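Ribokinase RBSK (Mycobacterium tuberculosis, PDB 3GO7) catalyses the ATP- and magnesium-dependent phosphorylation of D-ribose at O-5 to yield D-ribose 5-phosphate, and works as a homodimer. Local coordinates at the interface of chains A and B. Residues are numbered along the deposited sequence; one frame, centred on the assembly and turned at random. Chains: chain A/B, Ribokinase RBSK.

The interface of chains A and B. Residues chain A 126, 151-152, 178, 181; chain B 45, 47.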
loop_
_atom_site.group_PDB
_atom_site.type_symbol
_atom_site.label_atom_id
_atom_site.label_comp_id
_atom_site.label_asym_id
_atom_site.label_seq_id
_atom_site.Cartn_x
_atom_site.Cartn_y
_atom_site.Cartn_z
ATOM N N VAL A 126 4.082 -6.287 -5.926
ATOM C CA VAL A 126 5.177 -5.394 -6.250
ATOM C C VAL A 126 4.915 -4.591 -7.522
ATOM O O VAL A 126 4.522 -5.167 -8.530
ATOM C CB VAL A 126 6.481 -6.200 -6.465
ATOM C CG1 VAL A 126 7.620 -5.284 -6.795
ATOM C CG2 VAL A 126 6.809 -7.051 -5.250
ATOM N N LEU A 151 13.859 -12.512 -9.654
ATOM C CA LEU A 151 13.164 -12.347 -10.922
ATOM C C LEU A 151 12.232 -11.140 -11.031
ATOM O O LEU A 151 11.420 -11.068 -11.975
ATOM C CB LEU A 151 12.475 -13.670 -11.357
ATOM C CG LEU A 151 13.351 -14.943 -11.354
ATOM C CD1 LEU A 151 12.624 -16.218 -11.725
ATOM C CD2 LEU A 151 14.621 -14.798 -12.203
ATOM N N GLU A 152 12.372 -10.194 -10.096
ATOM C CA GLU A 152 11.672 -8.887 -10.180
ATOM C C GLU A 152 12.349 -7.954 -11.206
ATOM O O GLU A 152 11.711 -7.079 -11.824
ATOM C CB GLU A 152 11.584 -8.202 -8.802
ATOM C CG GLU A 152 10.717 -8.949 -7.803
ATOM C CD GLU A 152 10.602 -8.255 -6.447
ATOM O OE1 GLU A 152 11.134 -7.129 -6.253
ATOM O OE2 GLU A 152 9.957 -8.856 -5.554
ATOM N N PRO A 178 9.545 -13.686 -8.496
ATOM C CA PRO A 178 8.254 -14.350 -8.691
ATOM C C PRO A 178 8.249 -15.344 -9.865
ATOM O O PRO A 178 9.134 -15.301 -10.741
ATOM C CB PRO A 178 7.328 -13.176 -9.017
ATOM C CG PRO A 178 8.215 -12.180 -9.641
ATOM C CD PRO A 178 9.472 -12.257 -8.859
ATOM N N GLN A 181 7.647 -15.445 -15.144
ATOM C CA GLN A 181 8.342 -14.446 -15.950
ATOM C C GLN A 181 8.636 -14.933 -17.389
ATOM O O GLN A 181 8.354 -16.097 -17.739
ATOM C CB GLN A 181 9.604 -13.940 -15.243
ATOM C CG GLN A 181 9.366 -13.235 -13.899
ATOM C CD GLN A 181 8.303 -12.158 -13.994
ATOM O OE1 GLN A 181 7.180 -12.331 -13.512
ATOM N NE2 GLN A 181 8.635 -11.055 -14.648
ATOM N N THR B 45 4.338 -13.990 -4.396
ATOM C CA THR B 45 4.672 -12.651 -4.905
ATOM C C THR B 45 4.126 -12.463 -6.311
ATOM O O THR B 45 4.351 -13.273 -7.204
ATOM C CB THR B 45 6.189 -12.438 -4.943
ATOM O OG1 THR B 45 6.731 -12.716 -3.647
ATOM C CG2 THR B 45 6.539 -10.995 -5.387
ATOM N N LEU B 47 3.567 -9.521 -9.550
ATOM C CA LEU B 47 3.978 -8.244 -10.124
ATOM C C LEU B 47 2.803 -7.497 -10.710
ATOM O O LEU B 47 1.956 -8.083 -11.373
ATOM C CB LEU B 47 5.051 -8.434 -11.191
ATOM C CG LEU B 47 6.360 -9.076 -10.700
ATOM C CD1 LEU B 47 7.280 -9.319 -11.862
ATOM C CD2 LEU B 47 7.085 -8.253 -9.632
#
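B:Leu47 reaches across the dimer interface with both methyl groups, wedged between A:Pro178 and A:Gln181 on one flank and A:Val126 on the other, a worked example of how one subunit can buttress a predicted substrate-binding residue of its neighbour. It hides 86 Å² against chain A, the largest share in this patch. Ribokinases dimerise through their beta-sheet lids, and the strand pairing here belongs to that contact: strand 45-47 of B runs parallel to strand 122-127 of A, forming a beta bridge between B:Leu47 and A:Val126; their side chains lie next to each other and point the same way. The chi1 of -61° keeps CG of B:Leu47 beside its own backbone N, and the fork beyond divides the work. CD2 turns to the valine, 3.8 Å from CB of A:Val126, while CD1 goes towards the loop residues of A.

There the pyrrolidine ring of A:Pro178, which follows a cis peptide bond, crosses the leucine at about a right angle, its CG lying 3.7 Å from CD1 of B:Leu47. The same ring also meets the strand backbone, CB of A:Pro178 standing 3.5 Å from the carbonyl O of B:Thr45. A:Gln181 bends at chi2 (-50°), and the leucine methyl sits obliquely over a face of its amide, meeting carbon, oxygen and nitrogen together in van der Waals contact.

B:Thr45 directs its methyl, rather than its hydroxyl, at A:Val126, with CG2 of the threonine 4.0 Å from CG2 of the valine. A:Glu152, the predicted substrate-binding residue, has its CG near CD2 of B:Leu47, and its extended chain carries the carboxylate OE2 to the threonine methyl, crossing that side chain at about a right angle. Through this packing, dimerisation may help to shape the ribose pocket; the patch is centred about 11 Å from A:Asp248, the predicted proton acceptor. The two-fold twin of this patch repeats the arrangement. At the loop end, CD1 of B:Leu47 comes 3.4 Å from OE1, the amide oxygen of A:Gln181.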